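Side-chain contacts in phosphoserine phosphatase (PDB 4AP9), which probably hydrolyses L-phosphoserine to L-serine and phosphate, the last step of serine biosynthesis, as a magnesium-dependent member of the haloacid dehalogenase superfamily: residues 26-29 with 30-33; 52-55 with 56-60. All blocks are in the same frame, centred on the assembly; numbering follows the deposited sequence.

Contact 1. Residues 26-29 with 30-33; sequences WREM and ARIT. With 1PS (3-pyridinium-1-ylpropane-1-sulfonate), chain E.
Arg31 grips the carboxylate of Glu28 side-on with two nitrogens, one to each oxygen, while NH1 comes obliquely near the pyridinium ring of the bound 3-pyridinium-1-ylpropane-1-sulfonate. NH2 of Arg31 gives a nearly straight bond (170°) to OE2 of Glu28 at 2.8 Å, on the syn side but tilted out of the carboxylate plane, and NE of Arg31 reaches Glu28 OE1 at 3.1 Å from above that plane. The two planes are 42° apart, although both oxygens stay close to the guanidinium plane. OE1 also pairs with Lys77. Glu28 runs alongside Arg31 because its CG is anti to the backbone N (chi1 -180°) and its chain bends at chi2. Arg31 NH1 lies 3.3 Å from C5 of the pyridinium, and Ile32 CD1 meets C4 of the same ring at 3.8 Å. A glutamine at Glu28 would probably lose the charge pairing with Arg31 and Lys77 and leave the guanidinium less firmly oriented beside the ligand. In the last turn, OG1 and N of Thr33 both donate to Met29 O, from opposite faces of the carbonyl plane, the hydroxyl at 2.7 Å. Here helix 25-33 ends; Trp26 and Arg27 pack on helix 36-47, Trp26 also on helix 52-62.

Contact 2. Residues 52-55 with 56-60; sequences WLDS and LLKRV. With 1PS (3-pyridinium-1-ylpropane-1-sulfonate), chain F.
Trp52 and Arg59, almost two turns apart on helix 52-62, meet in an off-centre cation-pi contact, with Arg59 CZ 4.9 Å from the centroid of the six-membered ring. Arg59 NH2 leads, 3.7 Å from Trp52 CZ2, and the guanidinium stands steeply over the indole face, its plane 69° from the ring, presenting an edge rather than stacking flat. Leu56 CD1 lies over the rim of one guanidinium face. The opposite indole face receives the 3-pyridinium-1-ylpropane-1-sulfonate, whose C6 sits 3.9 Å above the Trp52 ring plane. With CG anti to the backbone N (chi1 -180°), the indole reaches this place between cation and ligand.

Among the polar contacts, NZ of Lys58 bonds OD1 of Asp54 at 2.9 Å through the syn lone pair, an i to i+4 salt bridge. Ser55 O takes the backbone N of Arg59 at 3.0 Å and, weakly, its NE at 3.4 Å, which may help to steady the guanidinium; Ser55 OG turns instead to Leu41 O on helix 36-47.

In the apolar packing, Leu53 CD1 lies against Leu57 CG at 3.8 Å; Leu53 packs on Leu184 and Leu57 on Phe195 of a neighbouring subunit.

The helix lies between strands 11-15 and 97-102, consistent with the helical C1-type cap of haloacid dehalogenase phosphatases, and its first turn supplies Trp52 as an aromatic wall of the ligand pocket with Phe138 and Lys141.

How the contacts relate
Both contacts are single-helix arrangements, on helices 25-33 and 52-62, and each is partly buried. Contact 1 borders a ligand at the end of its helix, contact 2 at the start, and the two ligands differ in setting: a charged and aliphatic flank in the first, an indole face in the second. The basic partners of the two salt bridges, Arg31 and Lys58, are exposed, whereas Trp26 of contact 1 and Leu56 and Val60 of contact 2 are buried where the two helices meet, the indole packing against both aliphatic side chains. Only contact 2 also touches other subunits.

Contact 1. Residues 26-29 with 30-33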
ATOM      1  N   TRP A  26      31.516  20.405 -13.075  1.00 13.49           N
ATOM      2  CA  TRP A  26      31.919  19.842 -14.361  1.00 14.67           C
ATOM      3  C   TRP A  26      32.409  20.890 -15.382  1.00 13.68           C
ATOM      4  O   TRP A  26      33.324  20.612 -16.178  1.00 10.85           O
ATOM      5  CB  TRP A  26      30.840  18.900 -14.940  1.00 13.68           C
ATOM      6  CG  TRP A  26      30.685  17.631 -14.117  1.00 14.57           C
ATOM      7  CD1 TRP A  26      29.597  17.261 -13.367  1.00 16.87           C
ATOM      8  CD2 TRP A  26      31.669  16.596 -13.925  1.00 14.71           C
ATOM      9  NE1 TRP A  26      29.831  16.048 -12.755  1.00 13.81           N
ATOM     10  CE2 TRP A  26      31.096  15.630 -13.066  1.00 14.34           C
ATOM     11  CE3 TRP A  26      32.965  16.393 -14.405  1.00 13.71           C
ATOM     12  CZ2 TRP A  26      31.779  14.472 -12.682  1.00 12.67           C
ATOM     13  CZ3 TRP A  26      33.647  15.240 -14.018  1.00 15.79           C
ATOM     14  CH2 TRP A  26      33.048  14.296 -13.158  1.00 14.68           C
ATOM     15  N   ARG A  27      31.816  22.082 -15.351  1.00 13.41           N
ATOM     16  CA  ARG A  27      32.284  23.180 -16.196  1.00 14.84           C
ATOM     17  C   ARG A  27      33.675  23.611 -15.736  1.00 15.66           C
ATOM     18  O   ARG A  27      34.536  23.932 -16.550  1.00 16.75           O
ATOM     19  CB  ARG A  27      31.317  24.364 -16.152  1.00 15.52           C
ATOM     20  CG  ARG A  27      29.933  23.989 -16.670  1.00 14.03           C
ATOM     21  CD  ARG A  27      29.015  25.187 -16.829  1.00 15.99           C
ATOM     22  NE  ARG A  27      27.651  24.752 -17.140  1.00 15.34           N
ATOM     23  CZ  ARG A  27      27.218  24.417 -18.352  1.00 16.42           C
ATOM     24  NH1 ARG A  27      28.035  24.463 -19.399  1.00 15.55           N
ATOM     25  NH2 ARG A  27      25.955  24.034 -18.520  1.00 16.94           N
ATOM     26  N   GLU A  28      33.903  23.594 -14.428  1.00 13.85           N
ATOM     27  CA  GLU A  28      35.238  23.879 -13.906  1.00 15.63           C
ATOM     28  C   GLU A  28      36.251  22.797 -14.303  1.00 15.07           C
ATOM     29  O   GLU A  28      37.399  23.100 -14.662  1.00 14.59           O
ATOM     30  CB  GLU A  28      35.190  24.061 -12.389  1.00 14.55           C
ATOM     31  CG  GLU A  28      36.533  24.375 -11.739  1.00 14.67           C
ATOM     32  CD  GLU A  28      37.066  25.765 -12.067  1.00 18.28           C
ATOM     33  OE1 GLU A  28      36.402  26.514 -12.817  1.00 17.85           O
ATOM     34  OE2 GLU A  28      38.156  26.103 -11.562  1.00 19.24           O
HETATM   35  N   MSE A  29      35.843  21.531 -14.245  1.00 14.11           N
HETATM   36  CA  MSE A  29      36.727  20.460 -14.681  1.00 13.00           C
HETATM   37  C   MSE A  29      37.074  20.595 -16.161  1.00 14.24           C
HETATM   38  O   MSE A  29      38.199  20.311 -16.571  1.00 14.36           O
HETATM   39  CB  MSE A  29      36.125  19.084 -14.398  1.00 13.15           C
HETATM   40  CG  MSE A  29      36.109  18.721 -12.932  1.00 13.64           C
HETATM   41 SE   MSE A  29      37.932  18.575 -12.235  1.00 23.48          SE
HETATM   42  CE  MSE A  29      37.960  20.198 -11.282  1.00 13.78           C
ATOM     43  N   ALA A  30      36.108  21.036 -16.965  1.00 15.25           N
ATOM     44  CA  ALA A  30      36.369  21.192 -18.392  1.00 15.52           C
ATOM     45  C   ALA A  30      37.390  22.308 -18.594  1.00 16.01           C
ATOM     46  O   ALA A  30      38.241  22.209 -19.479  1.00 16.96           O
ATOM     47  CB  ALA A  30      35.088  21.495 -19.158  1.00 15.91           C
ATOM     48  N   ARG A  31      37.302  23.353 -17.773  1.00 15.22           N
ATOM     49  CA  ARG A  31      38.197  24.507 -17.890  1.00 18.11           C
ATOM     50  C   ARG A  31      39.620  24.125 -17.484  1.00 20.67           C
ATOM     51  O   ARG A  31      40.590  24.435 -18.180  1.00 18.55           O
ATOM     52  CB  ARG A  31      37.683  25.682 -17.046  1.00 19.06           C
ATOM     53  CG  ARG A  31      38.528  26.964 -17.147  1.00 17.82           C
ATOM     54  CD  ARG A  31      38.086  28.016 -16.147  1.00 19.32           C
ATOM     55  NE  ARG A  31      38.462  27.696 -14.775  1.00 19.52           N
ATOM     56  CZ  ARG A  31      39.639  28.014 -14.246  1.00 21.75           C
ATOM     57  NH1 ARG A  31      40.540  28.635 -14.995  1.00 20.13           N
ATOM     58  NH2 ARG A  31      39.928  27.694 -12.986  1.00 19.46           N
ATOM     59  N   ILE A  32      39.731  23.430 -16.357  1.00 15.97           N
ATOM     60  CA  ILE A  32      41.019  23.038 -15.807  1.00 17.14           C
ATOM     61  C   ILE A  32      41.735  22.013 -16.686  1.00 21.69           C
ATOM     62  O   ILE A  32      42.928  22.144 -16.950  1.00 21.11           O
ATOM     63  CB  ILE A  32      40.860  22.464 -14.378  1.00 18.21           C
ATOM     64  CG1 ILE A  32      40.470  23.569 -13.406  1.00 18.82           C
ATOM     65  CG2 ILE A  32      42.149  21.765 -13.921  1.00 20.59           C
ATOM     66  CD1 ILE A  32      41.479  24.696 -13.315  1.00 22.70           C
ATOM     67  N   THR A  33      41.007  21.000 -17.151  1.00 16.29           N
ATOM     68  CA  THR A  33      41.608  19.938 -17.956  1.00 18.44           C
ATOM     69  C   THR A  33      41.726  20.329 -19.430  1.00 20.77           C
ATOM     70  O   THR A  33      42.521  19.748 -20.177  1.00 19.63           O
ATOM     71  CB  THR A  33      40.777  18.650 -17.922  1.00 17.26           C
ATOM     72  OG1 THR A  33      39.503  18.903 -18.524  1.00 18.60           O
ATOM     73  CG2 THR A  33      40.586  18.151 -16.493  1.00 16.86           C
TER
HETATM   74  N1  1PS E 201      44.180  25.205 -17.980  1.00 35.26           N
HETATM   75  C1  1PS E 201      43.685  26.075 -18.863  1.00 36.64           C
HETATM   76  C2  1PS E 201      42.984  27.195 -18.437  1.00 35.19           C
HETATM   77  C3  1PS E 201      44.023  25.368 -16.656  1.00 31.99           C
HETATM   78  C4  1PS E 201      43.330  26.468 -16.156  1.00 30.47           C
HETATM   79  C5  1PS E 201      42.797  27.403 -17.056  1.00 32.74           C
HETATM   80  C6  1PS E 201      44.892  24.067 -18.474  1.00 37.38           C
HETATM   81  C7  1PS E 201      44.171  23.525 -19.675  1.00 33.83           C
HETATM   82  C8  1PS E 201      44.930  22.360 -20.229  1.00 35.38           C
HETATM   83  S1  1PS E 201      45.254  22.596 -21.956  1.00 56.76           S
HETATM   84  O1  1PS E 201      45.831  21.328 -22.431  1.00 53.20           O
HETATM   85  O2  1PS E 201      46.214  23.673 -22.137  1.00 55.57           O
HETATM   86  O3  1PS E 201      44.032  22.883 -22.684  1.00 40.94           O

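Contact 2. Residues 52-55 with 56-60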
ATOM      1  N   TRP A  52      20.965  10.443 -18.194  1.00 17.22           N
ATOM      2  CA  TRP A  52      21.749  11.199 -17.219  1.00 17.20           C
ATOM      3  C   TRP A  52      22.919  10.403 -16.644  1.00 19.02           C
ATOM      4  O   TRP A  52      24.045  10.910 -16.577  1.00 16.62           O
ATOM      5  CB  TRP A  52      20.882  11.746 -16.087  1.00 19.65           C
ATOM      6  CG  TRP A  52      21.687  12.524 -15.092  1.00 18.93           C
ATOM      7  CD1 TRP A  52      22.135  12.095 -13.868  1.00 18.29           C
ATOM      8  CD2 TRP A  52      22.167  13.867 -15.239  1.00 21.56           C
ATOM      9  NE1 TRP A  52      22.847  13.092 -13.248  1.00 19.38           N
ATOM     10  CE2 TRP A  52      22.879  14.194 -14.076  1.00 19.42           C
ATOM     11  CE3 TRP A  52      22.040  14.833 -16.251  1.00 19.41           C
ATOM     12  CZ2 TRP A  52      23.475  15.439 -13.878  1.00 19.11           C
ATOM     13  CZ3 TRP A  52      22.640  16.070 -16.061  1.00 19.06           C
ATOM     14  CH2 TRP A  52      23.347  16.361 -14.884  1.00 18.81           C
ATOM     15  N   LEU A  53      22.659   9.167 -16.220  1.00 17.69           N
ATOM     16  CA  LEU A  53      23.718   8.369 -15.623  1.00 17.95           C
ATOM     17  C   LEU A  53      24.799   8.059 -16.643  1.00 17.16           C
ATOM     18  O   LEU A  53      25.983   8.063 -16.319  1.00 17.27           O
ATOM     19  CB  LEU A  53      23.166   7.073 -15.024  1.00 18.84           C
ATOM     20  CG  LEU A  53      24.234   6.173 -14.409  1.00 18.21           C
ATOM     21  CD1 LEU A  53      24.872   6.844 -13.182  1.00 15.60           C
ATOM     22  CD2 LEU A  53      23.628   4.846 -14.020  1.00 20.68           C
ATOM     23  N   ASP A  54      24.392   7.774 -17.875  1.00 19.75           N
ATOM     24  CA  ASP A  54      25.354   7.539 -18.948  1.00 19.43           C
ATOM     25  C   ASP A  54      26.301   8.729 -19.065  1.00 18.72           C
ATOM     26  O   ASP A  54      27.523   8.567 -19.071  1.00 19.51           O
ATOM     27  CB  ASP A  54      24.628   7.285 -20.275  1.00 21.97           C
ATOM     28  CG  ASP A  54      25.586   7.048 -21.431  1.00 28.48           C
ATOM     29  OD1 ASP A  54      26.680   6.508 -21.196  1.00 27.21           O
ATOM     30  OD2 ASP A  54      25.245   7.412 -22.579  1.00 32.35           O
ATOM     31  N   SER A  55      25.733   9.927 -19.132  1.00 17.41           N
ATOM     32  CA  SER A  55      26.532  11.139 -19.250  1.00 17.58           C
ATOM     33  C   SER A  55      27.424  11.378 -18.023  1.00 16.79           C
ATOM     34  O   SER A  55      28.594  11.746 -18.154  1.00 17.91           O
ATOM     35  CB  SER A  55      25.633  12.344 -19.477  1.00 18.58           C
ATOM     36  OG  SER A  55      26.418  13.465 -19.821  1.00 22.59           O
ATOM     37  N   LEU A  56      26.867  11.161 -16.839  1.00 16.24           N
ATOM     38  CA  LEU A  56      27.615  11.366 -15.600  1.00 14.89           C
ATOM     39  C   LEU A  56      28.835  10.460 -15.531  1.00 16.36           C
ATOM     40  O   LEU A  56      29.939  10.911 -15.232  1.00 16.33           O
ATOM     41  CB  LEU A  56      26.719  11.120 -14.381  1.00 15.24           C
ATOM     42  CG  LEU A  56      27.368  11.241 -13.004  1.00 14.64           C
ATOM     43  CD1 LEU A  56      28.102  12.585 -12.895  1.00 16.06           C
ATOM     44  CD2 LEU A  56      26.322  11.090 -11.894  1.00 14.02           C
ATOM     45  N   LEU A  57      28.648   9.176 -15.821  1.00 16.06           N
ATOM     46  CA  LEU A  57      29.766   8.248 -15.692  1.00 17.50           C
ATOM     47  C   LEU A  57      30.820   8.494 -16.760  1.00 17.00           C
ATOM     48  O   LEU A  57      32.003   8.235 -16.540  1.00 18.36           O
ATOM     49  CB  LEU A  57      29.295   6.798 -15.715  1.00 16.88           C
ATOM     50  CG  LEU A  57      28.402   6.425 -14.532  1.00 20.50           C
ATOM     51  CD1 LEU A  57      28.123   4.936 -14.550  1.00 21.55           C
ATOM     52  CD2 LEU A  57      29.057   6.850 -13.199  1.00 19.14           C
ATOM     53  N   LYS A  58      30.401   8.994 -17.921  1.00 15.01           N
ATOM     54  CA  LYS A  58      31.374   9.370 -18.954  1.00 16.45           C
ATOM     55  C   LYS A  58      32.227  10.568 -18.516  1.00 18.79           C
ATOM     56  O   LYS A  58      33.429  10.630 -18.796  1.00 15.85           O
ATOM     57  CB  LYS A  58      30.687   9.669 -20.295  1.00 17.37           C
ATOM     58  CG  LYS A  58      30.230   8.432 -21.071  1.00 22.57           C
ATOM     59  CD  LYS A  58      29.647   8.821 -22.430  1.00 22.02           C
ATOM     60  CE  LYS A  58      29.633   7.632 -23.405  1.00 27.44           C
ATOM     61  NZ  LYS A  58      29.017   6.392 -22.846  1.00 26.64           N
ATOM     62  N   ARG A  59      31.601  11.527 -17.840  1.00 17.18           N
ATOM     63  CA  ARG A  59      32.328  12.663 -17.280  1.00 15.35           C
ATOM     64  C   ARG A  59      33.294  12.176 -16.199  1.00 16.88           C
ATOM     65  O   ARG A  59      34.453  12.587 -16.148  1.00 15.50           O
ATOM     66  CB  ARG A  59      31.351  13.700 -16.713  1.00 16.88           C
ATOM     67  CG  ARG A  59      30.688  14.567 -17.807  1.00 14.89           C
ATOM     68  CD  ARG A  59      29.664  15.538 -17.252  1.00 15.78           C
ATOM     69  NE  ARG A  59      28.390  14.874 -16.966  1.00 19.96           N
ATOM     70  CZ  ARG A  59      27.567  15.201 -15.983  1.00 17.25           C
ATOM     71  NH1 ARG A  59      27.862  16.186 -15.152  1.00 22.70           N
ATOM     72  NH2 ARG A  59      26.449  14.528 -15.816  1.00 19.67           N
ATOM     73  N   VAL A  60      32.817  11.279 -15.346  1.00 13.84           N
ATOM     74  CA  VAL A  60      33.650  10.745 -14.271  1.00 15.70           C
ATOM     75  C   VAL A  60      34.897  10.073 -14.842  1.00 16.31           C
ATOM     76  O   VAL A  60      36.001  10.251 -14.328  1.00 16.79           O
ATOM     77  CB  VAL A  60      32.867   9.759 -13.418  1.00 14.39           C
ATOM     78  CG1 VAL A  60      33.816   8.877 -12.587  1.00 15.79           C
ATOM     79  CG2 VAL A  60      31.911  10.524 -12.539  1.00 12.60           C
TER
HETATM   80  N1  1PS F 202      18.608  15.506 -14.501  1.00 27.75           N
HETATM   81  C1  1PS F 202      18.357  14.889 -15.662  1.00 24.45           C
HETATM   82  C2  1PS F 202      18.182  15.621 -16.828  1.00 20.19           C
HETATM   83  C3  1PS F 202      18.694  16.844 -14.430  1.00 21.24           C
HETATM   84  C4  1PS F 202      18.514  17.637 -15.555  1.00 22.45           C
HETATM   85  C5  1PS F 202      18.258  17.020 -16.786  1.00 23.04           C
HETATM   86  C6  1PS F 202      18.819  14.700 -13.326  1.00 25.47           C
HETATM   87  C7  1PS F 202      18.911  15.552 -12.103  1.00 25.00           C
HETATM   88  C8  1PS F 202      20.092  15.172 -11.250  1.00 24.81           C
HETATM   89  S1  1PS F 202      19.672  13.751 -10.281  1.00 27.59           S
HETATM   90  O1  1PS F 202      20.495  13.777  -9.058  1.00 26.37           O
HETATM   91  O2  1PS F 202      20.017  12.537 -10.999  1.00 26.43           O
HETATM   92  O3  1PS F 202      18.256  13.773 -10.059  1.00 22.59           O